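Local coordinates for spindle pole body-associated protein VIK1 (Saccharomyces cerevisiae, PDB 2O0A) that recruits the minus-end-directed kinesin Kar3 to microtubules and the spindle pole body, and with it cross-links anti-parallel microtubules, at residues 30-35 and 43-48; 268-273 and 278-283; 10-15 and 61-66. One frame throughout, in Å; residues are numbered along the deposited sequence.

Interaction 1 of 3, residues 30-35 and 43-48; sequences AYVMEQ and FDYENG
In the kinesin-like motor fold of Vik1, the end of strand 27-32 of the main sheet meets the first strand of a small antiparallel three-stranded sheet through Val32 and Glu34 on one segment and Phe43 and Tyr45 on the other. One hydrogen bond joins the two segments, from the Tyr45 hydroxyl to Glu34, with Tyr45 OH 2.7 Å from Glu34 OE1; it reaches the carboxylate oxygen on its anti side, 18° out of the plane. Glu34 gets there with CG anti to the backbone N (chi1 178°) and the rest of its chain extended, a length that also lays its methylenes along Phe43. CB sits over one face of that ring, and Glu34 CG lies 3.5 Å from Phe43 CE2, the two side chains running past each other in opposite directions. Val32, short and branched, touches both aromatics with one methyl: its CG2 is 4.0 Å from Phe43 CE1 and meets the edge of Tyr45, 3.6 Å from OH. A water ties the backbone in as well, donating to Val32 O and to Tyr45 OH while accepting from Glu34 N. Ile50 of strand 49-52 touches both Val32 and Phe43, whereas Tyr45 rests on Val64 and Pro66. The turn leaving the strand is an Asx motif, in which Asn47 N donates to Asp44 OD1 at 2.9 Å from above the carboxylate plane.

Interaction 2 of 3, residues 268-273 and 278-283; sequences LNLNDS and KLLTIS. With EDO (1,2-ethanediol), chain B.
Leu268 and Leu270 pack against Leu279, Leu280 and Ser283 where the last strand of the motor-fold sheet, 265-270, turns back into its closing helix, 276-289. The strand and helix segments run nearly antiparallel, at 156°, with their axes 9.7 Å apart, a spacing that branched aliphatic side chains fill well. At the centre, Leu270 and Leu279 lie alongside each other, pointing opposite ways, with their CD2 methyls 3.7 Å apart. The other Leu270 methyl, CD1, turns to Leu280 CD2 at 4.2 Å, these two side chains being roughly perpendicular. Leu268 reaches further along the helix: its CD2 lies 3.3 Å from the backbone oxygen Leu279 O and also touches Ser283 CB.

Serine suits that last place because it is small and can satisfy its own hydroxyl. With OG between the backbone N and the carbonyl carbon (chi1 78°), it donates to Leu280 O at 2.6 Å, meeting a lone pair of that oxygen within the carbonyl plane, and leaves CB to the leucine. Around this core, Ile50 meets both Leu270 and Leu280, and Ile282 faces helix 231-243.

Asn269 points away from the helix, its ND2 bonded to Leu99 O, and Asn271 ND2 is bonded to Thr102 OG1. Asn269 thus binds the end of strand 94-99 and Asn271 the loop that follows, probably the counterpart of the kinesin P-loop in a domain that has no nucleotide site. An ethanediol, probably from the crystallisation liquor, is also held here: its O1 donates a hydrogen bond to Asn269 OD1 at 3.0 Å.

Interaction 3 of 3, residues 10-15 and 61-66; sequences LRSRRL and FNRVIP
Arg13 and Arg63 meet through a guanidinium stack that ties helix 4-23 to the motor-fold strand 63-66. The two planes are only 2° apart and their centres 3.5 Å, with Arg63 NE over the middle of the Arg13 group, 3.3 Å from its CZ. Arg63 brings its flat end there by a bend at chi3 (-71°), while Arg13 bends nearer its base, at chi2, and the two chains cross at about a right angle.

The ionic contacts explain how like charges can lie so close. Glu16, one turn further along the helix, forms salt bridges to Arg63 NE through OE1 and to Arg13 NH1 through OE2; Ser12 OG is hydrogen-bonded to OE2 as well. Glu79 takes Arg13 NE, so the stacked pair is probably well neutralised. A leucine in place of Arg63 would probably leave Glu16 with one cation fewer and the face of Arg13 without its flat cover.

Arginine suits both positions, since its long chain spans the gap: the CA atoms of Arg13 and Arg63 are 9.8 Å apart. The pair thus lies where helix 4-23 approaches the sheet, with Val82 and Glu79 of helix 72-89 against Arg13 and Tyr29 of strand 27-32 beside Arg63.

Interactions 1, 2 and 3 all reach one sheet, in which strand 27-32 runs parallel between strands 63-66 and 265-270 and so joins them: Tyr31 N bonds to Leu268 O and Ala30 O to Ile65 N. Interaction 2 is the core contact, largely aliphatic and with every touching residue buried. Interaction 1, partly buried at the sheet's end, mixes aromatic and aliphatic packing with a phenol-carboxylate bond and a water. Interaction 3, also partly buried, depends on charge, its stacked arginines balanced by glutamates. Phe61, although outside the stack, packs on Leu280 and Ser283, bringing 61-66 up to the helix of interaction 2.

Interaction 1 of 3, residues 30-35 and 43-48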
ATOM      1  N   ALA A  30      -5.229   9.424   1.079  1.00 13.56           N
ATOM      2  CA  ALA A  30      -5.943   9.208   2.339  1.00 13.09           C
ATOM      3  C   ALA A  30      -7.220   8.443   2.055  1.00 12.94           C
ATOM      4  O   ALA A  30      -7.999   8.832   1.181  1.00 15.09           O
ATOM      5  CB  ALA A  30      -6.270  10.554   3.000  1.00 14.14           C
ATOM      6  N   TYR A  31      -7.436   7.352   2.779  1.00 13.44           N
ATOM      7  CA  TYR A  31      -8.628   6.537   2.629  1.00 13.75           C
ATOM      8  C   TYR A  31      -9.347   6.661   3.967  1.00 14.09           C
ATOM      9  O   TYR A  31      -8.878   6.142   4.978  1.00 14.14           O
ATOM     10  CB  TYR A  31      -8.185   5.104   2.330  1.00 14.94           C
ATOM     11  CG  TYR A  31      -9.229   4.130   1.839  1.00 13.85           C
ATOM     12  CD1 TYR A  31     -10.480   4.549   1.364  1.00 14.01           C
ATOM     13  CD2 TYR A  31      -8.937   2.770   1.788  1.00 15.81           C
ATOM     14  CE1 TYR A  31     -11.416   3.624   0.902  1.00 13.86           C
ATOM     15  CE2 TYR A  31      -9.848   1.852   1.322  1.00 15.77           C
ATOM     16  CZ  TYR A  31     -11.085   2.277   0.872  1.00 14.98           C
ATOM     17  OH  TYR A  31     -11.971   1.318   0.435  1.00 16.18           O
ATOM     18  N   VAL A  32     -10.475   7.359   3.977  1.00 14.55           N
ATOM     19  CA  VAL A  32     -10.982   7.908   5.240  1.00 15.48           C
ATOM     20  C   VAL A  32     -12.368   7.401   5.600  1.00 16.09           C
ATOM     21  O   VAL A  32     -13.215   7.232   4.715  1.00 17.23           O
ATOM     22  CB  VAL A  32     -10.972   9.470   5.230  1.00 14.91           C
ATOM     23  CG1 VAL A  32      -9.583  10.026   4.908  1.00 16.83           C
ATOM     24  CG2 VAL A  32     -12.040  10.036   4.292  1.00 16.40           C
ATOM     25  N   MET A  33     -12.594   7.160   6.894  1.00 16.56           N
ATOM     26  CA  MET A  33     -13.927   6.851   7.409  1.00 17.75           C
ATOM     27  C   MET A  33     -14.462   8.086   8.144  1.00 17.76           C
ATOM     28  O   MET A  33     -14.305   8.195   9.361  1.00 18.38           O
ATOM     29  CB  MET A  33     -13.893   5.628   8.332  1.00 18.60           C
ATOM     30  CG  MET A  33     -13.749   4.331   7.583  1.00 22.52           C
ATOM     31  SD  MET A  33     -15.311   3.850   6.843  0.50 25.33           S
ATOM     32  CE  MET A  33     -15.773   2.500   7.923  0.10 24.50           C
ATOM     33  N   GLU A  34     -15.041   9.018   7.374  1.00 18.47           N
ATOM     34  CA  GLU A  34     -15.425  10.341   7.867  1.00 19.10           C
ATOM     35  C   GLU A  34     -16.327  10.238   9.102  1.00 19.50           C
ATOM     36  O   GLU A  34     -16.193  11.022  10.048  1.00 20.05           O
ATOM     37  CB  GLU A  34     -16.109  11.179   6.765  1.00 19.70           C
ATOM     38  CG  GLU A  34     -16.572  12.552   7.273  1.00 19.70           C
ATOM     39  CD  GLU A  34     -17.078  13.486   6.202  0.50 19.09           C
ATOM     40  OE1 GLU A  34     -16.841  13.253   5.002  1.00 20.69           O
ATOM     41  OE2 GLU A  34     -17.702  14.490   6.586  1.00 21.18           O
ATOM     42  N   GLN A  35     -17.227   9.264   9.098  1.00 20.07           N
ATOM     43  CA  GLN A  35     -18.208   9.137  10.175  1.00 20.67           C
ATOM     44  C   GLN A  35     -17.564   8.760  11.510  1.00 21.27           C
ATOM     45  O   GLN A  35     -18.155   8.973  12.576  1.00 21.02           O
ATOM     46  CB  GLN A  35     -19.323   8.162   9.770  1.00 21.52           C
ATOM     47  CG  GLN A  35     -18.954   6.693   9.888  1.00 22.14           C
ATOM     48  CD  GLN A  35     -18.089   6.159   8.744  1.00 25.56           C
ATOM     49  OE1 GLN A  35     -17.748   6.866   7.787  1.00 24.47           O
ATOM     50  NE2 GLN A  35     -17.716   4.891   8.855  1.00 26.60           N
ATOM     51  N   PHE A  43     -13.245  17.808   5.091  1.00 22.66           N
ATOM     52  CA  PHE A  43     -12.809  16.991   3.960  1.00 21.95           C
ATOM     53  C   PHE A  43     -13.200  17.611   2.646  1.00 21.86           C
ATOM     54  O   PHE A  43     -14.380  17.856   2.398  1.00 22.34           O
ATOM     55  CB  PHE A  43     -13.420  15.596   4.035  1.00 22.30           C
ATOM     56  CG  PHE A  43     -13.077  14.867   5.282  1.00 21.62           C
ATOM     57  CD1 PHE A  43     -11.950  14.058   5.341  1.00 22.15           C
ATOM     58  CD2 PHE A  43     -13.872  14.999   6.416  1.00 21.45           C
ATOM     59  CE1 PHE A  43     -11.620  13.391   6.512  1.00 22.80           C
ATOM     60  CE2 PHE A  43     -13.544  14.339   7.585  1.00 20.08           C
ATOM     61  CZ  PHE A  43     -12.427  13.527   7.633  1.00 22.19           C
ATOM     62  N   ASP A  44     -12.197  17.849   1.812  1.00 20.81           N
ATOM     63  CA  ASP A  44     -12.406  18.301   0.445  1.00 20.80           C
ATOM     64  C   ASP A  44     -12.065  17.145  -0.508  1.00 20.21           C
ATOM     65  O   ASP A  44     -10.908  16.947  -0.882  1.00 19.89           O
ATOM     66  CB  ASP A  44     -11.549  19.547   0.172  1.00 21.17           C
ATOM     67  CG  ASP A  44     -11.792  20.142  -1.214  1.00 22.49           C
ATOM     68  OD1 ASP A  44     -12.368  19.442  -2.086  1.00 24.31           O
ATOM     69  OD2 ASP A  44     -11.415  21.318  -1.428  1.00 22.69           O
ATOM     70  N   TYR A  45     -13.097  16.408  -0.909  1.00 19.89           N
ATOM     71  CA  TYR A  45     -12.912  15.204  -1.722  1.00 20.30           C
ATOM     72  C   TYR A  45     -12.604  15.533  -3.186  1.00 20.64           C
ATOM     73  O   TYR A  45     -12.087  14.692  -3.921  1.00 20.49           O
ATOM     74  CB  TYR A  45     -14.149  14.306  -1.618  1.00 20.08           C
ATOM     75  CG  TYR A  45     -14.385  13.713  -0.239  1.00 19.66           C
ATOM     76  CD1 TYR A  45     -13.542  12.721   0.268  1.00 20.13           C
ATOM     77  CD2 TYR A  45     -15.455  14.129   0.559  1.00 19.96           C
ATOM     78  CE1 TYR A  45     -13.753  12.164   1.533  1.00 20.29           C
ATOM     79  CE2 TYR A  45     -15.682  13.563   1.836  1.00 18.87           C
ATOM     80  CZ  TYR A  45     -14.813  12.595   2.318  1.00 19.84           C
ATOM     81  OH  TYR A  45     -15.015  12.001   3.542  1.00 19.56           O
ATOM     82  N   GLU A  46     -12.930  16.753  -3.618  1.00 21.56           N
ATOM     83  CA  GLU A  46     -12.605  17.185  -4.982  1.00 21.89           C
ATOM     84  C   GLU A  46     -11.138  17.583  -5.128  1.00 21.80           C
ATOM     85  O   GLU A  46     -10.502  17.278  -6.139  1.00 21.58           O
ATOM     86  CB  GLU A  46     -13.507  18.347  -5.436  1.00 22.87           C
ATOM     87  CG  GLU A  46     -14.810  17.923  -6.101  1.00 24.82           C
ATOM     88  CD  GLU A  46     -14.621  17.407  -7.514  0.10 24.59           C
ATOM     89  OE1 GLU A  46     -14.942  16.226  -7.758  0.10 24.91           O
ATOM     90  OE2 GLU A  46     -14.153  18.180  -8.379  0.10 25.18           O
ATOM     91  N   ASN A  47     -10.592  18.249  -4.112  1.00 21.24           N
ATOM     92  CA  ASN A  47      -9.247  18.813  -4.217  1.00 21.13           C
ATOM     93  C   ASN A  47      -8.213  18.077  -3.377  1.00 20.77           C
ATOM     94  O   ASN A  47      -7.032  18.426  -3.391  1.00 20.58           O
ATOM     95  CB  ASN A  47      -9.270  20.307  -3.851  1.00 21.02           C
ATOM     96  CG  ASN A  47     -10.188  21.109  -4.749  1.00 21.86           C
ATOM     97  OD1 ASN A  47     -11.172  21.703  -4.283  1.00 25.58           O
ATOM     98  ND2 ASN A  47      -9.902  21.099  -6.043  1.00 21.08           N
ATOM     99  N   GLY A  48      -8.678  17.062  -2.641  1.00 20.39           N
ATOM    100  CA  GLY A  48      -7.796  16.176  -1.887  1.00 20.33           C
ATOM    101  C   GLY A  48      -7.205  16.854  -0.671  1.00 19.99           C
ATOM    102  O   GLY A  48      -6.006  16.799  -0.440  1.00 20.54           O
TER
HETATM  103  O   HOH W   1     -15.597   9.106   4.279  1.00 25.11           O

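Interaction 2 of 3, residues 268-273 and 278-283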
ATOM      1  N   LEU A 268      -2.842   6.049   3.500  1.00 13.28           N
ATOM      2  CA  LEU A 268      -3.075   6.333   4.917  1.00 13.81           C
ATOM      3  C   LEU A 268      -4.531   6.080   5.233  1.00 13.77           C
ATOM      4  O   LEU A 268      -5.412   6.753   4.717  1.00 14.50           O
ATOM      5  CB  LEU A 268      -2.639   7.759   5.279  1.00 14.64           C
ATOM      6  CG  LEU A 268      -1.126   7.824   5.573  1.00 18.53           C
ATOM      7  CD1 LEU A 268      -0.270   7.539   4.339  1.00 20.83           C
ATOM      8  CD2 LEU A 268      -0.753   9.171   6.132  1.00 20.75           C
ATOM      9  N   ASN A 269      -4.776   5.073   6.059  1.00 14.71           N
ATOM     10  CA  ASN A 269      -6.142   4.679   6.398  1.00 14.79           C
ATOM     11  C   ASN A 269      -6.560   5.382   7.672  1.00 15.55           C
ATOM     12  O   ASN A 269      -6.068   5.053   8.756  1.00 16.26           O
ATOM     13  CB  ASN A 269      -6.251   3.157   6.545  1.00 14.21           C
ATOM     14  CG  ASN A 269      -5.943   2.435   5.252  1.00 14.81           C
ATOM     15  OD1 ASN A 269      -6.792   2.348   4.352  1.00 16.63           O
ATOM     16  ND2 ASN A 269      -4.718   1.905   5.142  1.00 14.82           N
ATOM     17  N   LEU A 270      -7.471   6.341   7.535  1.00 15.73           N
ATOM     18  CA  LEU A 270      -7.843   7.212   8.647  1.00 16.81           C
ATOM     19  C   LEU A 270      -9.238   6.850   9.123  1.00 17.35           C
ATOM     20  O   LEU A 270     -10.229   7.133   8.458  1.00 16.51           O
ATOM     21  CB  LEU A 270      -7.759   8.689   8.233  1.00 16.78           C
ATOM     22  CG  LEU A 270      -6.496   9.227   7.545  1.00 17.76           C
ATOM     23  CD1 LEU A 270      -6.656  10.714   7.290  1.00 18.25           C
ATOM     24  CD2 LEU A 270      -5.208   8.948   8.347  1.00 18.90           C
ATOM     25  N   ASN A 271      -9.308   6.200  10.277  1.00 18.36           N
ATOM     26  CA  ASN A 271     -10.582   5.727  10.795  1.00 20.66           C
ATOM     27  C   ASN A 271     -10.602   5.782  12.309  1.00 21.66           C
ATOM     28  O   ASN A 271     -11.400   5.109  12.950  1.00 22.12           O
ATOM     29  CB  ASN A 271     -10.825   4.291  10.322  1.00 20.80           C
ATOM     30  CG  ASN A 271      -9.928   3.288  11.022  1.00 21.49           C
ATOM     31  OD1 ASN A 271      -8.849   3.637  11.519  1.00 22.82           O
ATOM     32  ND2 ASN A 271     -10.376   2.037  11.085  1.00 25.63           N
ATOM     33  N   ASP A 272      -9.713   6.597  12.863  1.00 22.77           N
ATOM     34  CA  ASP A 272      -9.363   6.537  14.273  1.00 23.99           C
ATOM     35  C   ASP A 272      -9.079   7.954  14.770  1.00 23.88           C
ATOM     36  O   ASP A 272      -8.003   8.508  14.537  1.00 23.26           O
ATOM     37  CB  ASP A 272      -8.113   5.662  14.387  1.00 25.07           C
ATOM     38  CG  ASP A 272      -7.724   5.347  15.807  1.00 27.53           C
ATOM     39  OD1 ASP A 272      -8.529   5.564  16.741  1.00 31.14           O
ATOM     40  OD2 ASP A 272      -6.587   4.855  15.975  1.00 31.31           O
ATOM     41  N   SER A 273     -10.041   8.548  15.472  1.00 23.65           N
ATOM     42  CA  SER A 273      -9.871   9.926  15.915  1.00 23.76           C
ATOM     43  C   SER A 273      -8.623  10.195  16.760  1.00 23.84           C
ATOM     44  O   SER A 273      -7.951  11.202  16.568  1.00 24.36           O
ATOM     45  CB  SER A 273     -11.120  10.406  16.644  1.00 23.72           C
ATOM     46  OG  SER A 273     -12.174  10.542  15.716  1.00 23.74           O
ATOM     47  N   LYS A 278      -1.415  12.584  14.170  1.00 21.30           N
ATOM     48  CA  LYS A 278      -0.088  12.029  13.920  1.00 21.28           C
ATOM     49  C   LYS A 278       0.033  11.532  12.483  1.00 19.95           C
ATOM     50  O   LYS A 278       1.036  11.799  11.808  1.00 20.08           O
ATOM     51  CB  LYS A 278       0.193  10.888  14.894  1.00 21.92           C
ATOM     52  CG  LYS A 278       0.552  11.370  16.297  1.00 25.07           C
ATOM     53  CD  LYS A 278       2.032  11.281  16.537  1.00 28.24           C
ATOM     54  CE  LYS A 278       2.355  11.012  18.013  1.00 29.64           C
ATOM     55  NZ  LYS A 278       1.849  12.083  18.925  1.00 30.58           N
ATOM     56  N   LEU A 279      -0.997  10.823  12.018  1.00 19.71           N
ATOM     57  CA  LEU A 279      -1.017  10.330  10.639  1.00 19.18           C
ATOM     58  C   LEU A 279      -1.052  11.480   9.624  1.00 18.47           C
ATOM     59  O   LEU A 279      -0.396  11.414   8.580  1.00 17.75           O
ATOM     60  CB  LEU A 279      -2.144   9.300  10.412  1.00 18.80           C
ATOM     61  CG  LEU A 279      -1.803   7.818  10.710  1.00 19.94           C
ATOM     62  CD1 LEU A 279      -1.335   7.562  12.144  1.00 20.41           C
ATOM     63  CD2 LEU A 279      -2.940   6.851  10.339  1.00 21.42           C
ATOM     64  N   LEU A 280      -1.772  12.559   9.935  1.00 18.03           N
ATOM     65  CA  LEU A 280      -1.718  13.743   9.071  1.00 18.33           C
ATOM     66  C   LEU A 280      -0.306  14.326   9.034  1.00 18.51           C
ATOM     67  O   LEU A 280       0.209  14.638   7.975  1.00 18.87           O
ATOM     68  CB  LEU A 280      -2.744  14.796   9.509  1.00 17.95           C
ATOM     69  CG  LEU A 280      -4.214  14.404   9.338  1.00 19.32           C
ATOM     70  CD1 LEU A 280      -5.088  15.402  10.074  1.00 17.22           C
ATOM     71  CD2 LEU A 280      -4.592  14.326   7.849  1.00 19.45           C
ATOM     72  N   THR A 281       0.343  14.443  10.193  1.00 19.00           N
ATOM     73  CA  THR A 281       1.726  14.923  10.215  1.00 19.87           C
ATOM     74  C   THR A 281       2.664  14.070   9.350  1.00 19.49           C
ATOM     75  O   THR A 281       3.480  14.588   8.590  1.00 20.10           O
ATOM     76  CB  THR A 281       2.242  15.034  11.662  1.00 20.34           C
ATOM     77  OG1 THR A 281       1.457  16.014  12.343  1.00 21.83           O
ATOM     78  CG2 THR A 281       3.728  15.442  11.692  1.00 21.56           C
ATOM     79  N   ILE A 282       2.520  12.757   9.451  1.00 19.43           N
ATOM     80  CA  ILE A 282       3.347  11.836   8.677  1.00 19.56           C
ATOM     81  C   ILE A 282       3.090  12.001   7.188  1.00 19.46           C
ATOM     82  O   ILE A 282       4.031  11.990   6.394  1.00 19.47           O
ATOM     83  CB  ILE A 282       3.151  10.391   9.158  1.00 19.73           C
ATOM     84  CG1 ILE A 282       3.673  10.289  10.596  1.00 21.32           C
ATOM     85  CG2 ILE A 282       3.888   9.399   8.240  1.00 19.27           C
ATOM     86  CD1 ILE A 282       3.403   8.993  11.291  1.00 21.13           C
ATOM     87  N   SER A 283       1.826  12.213   6.831  1.00 19.66           N
ATOM     88  CA  SER A 283       1.457  12.426   5.434  1.00 20.35           C
ATOM     89  C   SER A 283       2.212  13.616   4.842  1.00 21.38           C
ATOM     90  O   SER A 283       2.595  13.596   3.669  1.00 21.27           O
ATOM     91  CB  SER A 283      -0.064  12.570   5.277  1.00 20.88           C
ATOM     92  OG  SER A 283      -0.524  13.864   5.649  1.00 21.12           O
TER
HETATM   93  C1  EDO B 700     -10.081   2.979   5.234  1.00 30.74           C
HETATM   94  O1  EDO B 700      -9.601   1.644   5.078  1.00 33.11           O
HETATM   95  C2  EDO B 700     -10.231   3.278   6.730  1.00 30.91           C
HETATM   96  O2  EDO B 700     -10.384   2.034   7.440  1.00 27.06           O

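Interaction 3 of 3, residues 10-15 and 61-66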
ATOM      1  N   LEU A  10     -12.815   7.302 -14.522  1.00 21.53           N
ATOM      2  CA  LEU A  10     -11.716   6.590 -15.201  1.00 21.85           C
ATOM      3  C   LEU A  10     -10.798   7.574 -15.926  1.00 21.77           C
ATOM      4  O   LEU A  10      -9.566   7.496 -15.813  1.00 21.67           O
ATOM      5  CB  LEU A  10     -12.257   5.550 -16.190  1.00 22.01           C
ATOM      6  CG  LEU A  10     -11.200   4.835 -17.052  1.00 23.15           C
ATOM      7  CD1 LEU A  10     -10.373   3.843 -16.236  0.20 21.94           C
ATOM      8  CD2 LEU A  10     -11.867   4.135 -18.232  0.40 21.91           C
ATOM      9  N   ARG A  11     -11.406   8.507 -16.646  1.00 21.82           N
ATOM     10  CA  ARG A  11     -10.655   9.530 -17.361  1.00 22.17           C
ATOM     11  C   ARG A  11      -9.818  10.367 -16.399  1.00 21.74           C
ATOM     12  O   ARG A  11      -8.622  10.603 -16.649  1.00 22.27           O
ATOM     13  CB  ARG A  11     -11.604  10.416 -18.167  1.00 22.29           C
ATOM     14  CG  ARG A  11     -10.901  11.493 -18.975  1.00 24.07           C
ATOM     15  CD  ARG A  11     -11.889  12.408 -19.708  1.00 23.90           C
ATOM     16  NE  ARG A  11     -12.945  12.934 -18.843  0.10 24.05           N
ATOM     17  CZ  ARG A  11     -12.848  14.038 -18.108  0.10 24.09           C
ATOM     18  NH1 ARG A  11     -11.731  14.757 -18.110  0.10 24.12           N
ATOM     19  NH2 ARG A  11     -13.872  14.425 -17.359  0.10 24.11           N
ATOM     20  N   SER A  12     -10.443  10.771 -15.288  1.00 20.73           N
ATOM     21  CA  SER A  12      -9.777  11.576 -14.271  1.00 20.09           C
ATOM     22  C   SER A  12      -8.606  10.838 -13.637  1.00 19.11           C
ATOM     23  O   SER A  12      -7.527  11.406 -13.490  1.00 19.26           O
ATOM     24  CB  SER A  12     -10.748  12.026 -13.190  1.00 20.02           C
ATOM     25  OG  SER A  12     -10.118  13.003 -12.389  1.00 23.03           O
ATOM     26  N   ARG A  13      -8.792   9.572 -13.273  1.00 17.72           N
ATOM     27  CA  ARG A  13      -7.694   8.857 -12.612  1.00 17.37           C
ATOM     28  C   ARG A  13      -6.485   8.642 -13.528  1.00 17.26           C
ATOM     29  O   ARG A  13      -5.338   8.633 -13.067  1.00 16.91           O
ATOM     30  CB  ARG A  13      -8.184   7.532 -12.011  1.00 17.00           C
ATOM     31  CG  ARG A  13      -9.274   7.720 -10.968  1.00 17.78           C
ATOM     32  CD  ARG A  13      -8.863   8.620  -9.823  1.00 17.59           C
ATOM     33  NE  ARG A  13      -9.925   8.642  -8.814  1.00 18.31           N
ATOM     34  CZ  ARG A  13     -10.948   9.494  -8.797  1.00 19.40           C
ATOM     35  NH1 ARG A  13     -11.066  10.456  -9.719  1.00 20.45           N
ATOM     36  NH2 ARG A  13     -11.862   9.400  -7.844  1.00 19.25           N
ATOM     37  N   ARG A  14      -6.746   8.470 -14.830  1.00 17.76           N
ATOM     38  CA  ARG A  14      -5.668   8.389 -15.811  1.00 18.33           C
ATOM     39  C   ARG A  14      -4.911   9.711 -15.901  1.00 18.58           C
ATOM     40  O   ARG A  14      -3.675   9.722 -15.911  1.00 18.48           O
ATOM     41  CB  ARG A  14      -6.221   7.974 -17.172  1.00 18.91           C
ATOM     42  CG  ARG A  14      -6.543   6.490 -17.249  1.00 19.37           C
ATOM     43  CD  ARG A  14      -7.112   6.116 -18.618  1.00 21.79           C
ATOM     44  NE  ARG A  14      -7.737   4.793 -18.626  0.10 20.77           N
ATOM     45  CZ  ARG A  14      -8.472   4.314 -19.627  0.10 20.67           C
ATOM     46  NH1 ARG A  14      -8.688   5.045 -20.715  0.10 20.70           N
ATOM     47  NH2 ARG A  14      -8.996   3.100 -19.539  0.10 21.03           N
ATOM     48  N   LEU A  15      -5.644  10.823 -15.944  1.00 18.90           N
ATOM     49  CA  LEU A  15      -5.015  12.149 -16.003  1.00 19.94           C
ATOM     50  C   LEU A  15      -4.253  12.477 -14.713  1.00 19.65           C
ATOM     51  O   LEU A  15      -3.151  13.040 -14.751  1.00 19.87           O
ATOM     52  CB  LEU A  15      -6.055  13.243 -16.309  1.00 20.50           C
ATOM     53  CG  LEU A  15      -6.656  13.384 -17.716  1.00 24.54           C
ATOM     54  CD1 LEU A  15      -7.697  14.500 -17.717  1.00 26.22           C
ATOM     55  CD2 LEU A  15      -5.586  13.691 -18.754  1.00 26.48           C
ATOM     56  N   PHE A  61      -3.369  15.648  -0.175  1.00 18.61           N
ATOM     57  CA  PHE A  61      -3.095  14.285  -0.615  1.00 18.09           C
ATOM     58  C   PHE A  61      -3.330  14.249  -2.112  1.00 17.60           C
ATOM     59  O   PHE A  61      -4.030  15.108  -2.663  1.00 18.60           O
ATOM     60  CB  PHE A  61      -4.067  13.321   0.052  1.00 17.08           C
ATOM     61  CG  PHE A  61      -3.870  13.194   1.540  1.00 17.62           C
ATOM     62  CD1 PHE A  61      -3.082  12.179   2.058  1.00 17.59           C
ATOM     63  CD2 PHE A  61      -4.472  14.096   2.412  1.00 18.37           C
ATOM     64  CE1 PHE A  61      -2.884  12.064   3.422  1.00 17.46           C
ATOM     65  CE2 PHE A  61      -4.281  13.992   3.789  1.00 17.77           C
ATOM     66  CZ  PHE A  61      -3.489  12.969   4.293  1.00 17.54           C
ATOM     67  N   ASN A  62      -2.779  13.246  -2.790  1.00 17.58           N
ATOM     68  CA  ASN A  62      -3.102  13.116  -4.202  1.00 17.39           C
ATOM     69  C   ASN A  62      -4.612  12.966  -4.397  1.00 17.00           C
ATOM     70  O   ASN A  62      -5.196  13.532  -5.337  1.00 18.09           O
ATOM     71  CB  ASN A  62      -2.305  11.973  -4.837  1.00 17.42           C
ATOM     72  CG  ASN A  62      -0.810  12.229  -4.786  1.00 19.28           C
ATOM     73  OD1 ASN A  62      -0.093  11.559  -4.069  1.00 22.17           O
ATOM     74  ND2 ASN A  62      -0.349  13.251  -5.499  1.00 21.06           N
ATOM     75  N   ARG A  63      -5.249  12.227  -3.495  1.00 16.54           N
ATOM     76  CA  ARG A  63      -6.700  12.126  -3.449  1.00 15.93           C
ATOM     77  C   ARG A  63      -7.106  11.695  -2.043  1.00 15.66           C
ATOM     78  O   ARG A  63      -6.382  10.934  -1.391  1.00 14.85           O
ATOM     79  CB  ARG A  63      -7.201  11.134  -4.508  1.00 16.73           C
ATOM     80  CG  ARG A  63      -8.707  10.952  -4.548  1.00 17.66           C
ATOM     81  CD  ARG A  63      -9.181  10.466  -5.896  1.00 19.65           C
ATOM     82  NE  ARG A  63      -9.102  11.472  -6.966  1.00 19.83           N
ATOM     83  CZ  ARG A  63      -9.981  12.458  -7.145  1.00 20.54           C
ATOM     84  NH1 ARG A  63     -11.012  12.609  -6.320  1.00 21.20           N
ATOM     85  NH2 ARG A  63      -9.828  13.299  -8.162  1.00 21.43           N
ATOM     86  N   VAL A  64      -8.247  12.208  -1.590  1.00 15.04           N
ATOM     87  CA  VAL A  64      -8.914  11.801  -0.349  1.00 15.64           C
ATOM     88  C   VAL A  64     -10.125  10.975  -0.748  1.00 16.05           C
ATOM     89  O   VAL A  64     -11.016  11.427  -1.476  1.00 15.53           O
ATOM     90  CB  VAL A  64      -9.309  13.028   0.518  1.00 15.81           C
ATOM     91  CG1 VAL A  64     -10.178  12.594   1.701  1.00 17.31           C
ATOM     92  CG2 VAL A  64      -8.046  13.718   0.988  1.00 16.66           C
ATOM     93  N   ILE A  65     -10.129   9.728  -0.302  1.00 15.62           N
ATOM     94  CA  ILE A  65     -11.080   8.739  -0.761  1.00 15.75           C
ATOM     95  C   ILE A  65     -12.027   8.355   0.363  1.00 17.07           C
ATOM     96  O   ILE A  65     -11.583   7.852   1.385  1.00 15.25           O
ATOM     97  CB  ILE A  65     -10.315   7.462  -1.248  1.00 15.75           C
ATOM     98  CG1 ILE A  65      -9.372   7.807  -2.404  1.00 15.94           C
ATOM     99  CG2 ILE A  65     -11.282   6.373  -1.653  1.00 14.52           C
ATOM    100  CD1 ILE A  65      -8.279   6.752  -2.636  1.00 15.58           C
ATOM    101  N   PRO A  66     -13.340   8.564   0.172  1.00 17.86           N
ATOM    102  CA  PRO A  66     -14.288   8.224   1.232  1.00 18.74           C
ATOM    103  C   PRO A  66     -14.680   6.745   1.239  1.00 19.14           C
ATOM    104  O   PRO A  66     -15.286   6.254   0.283  1.00 19.68           O
ATOM    105  CB  PRO A  66     -15.498   9.112   0.909  1.00 18.80           C
ATOM    106  CG  PRO A  66     -15.436   9.290  -0.577  1.00 18.64           C
ATOM    107  CD  PRO A  66     -14.005   9.135  -1.014  1.00 18.78           C
TER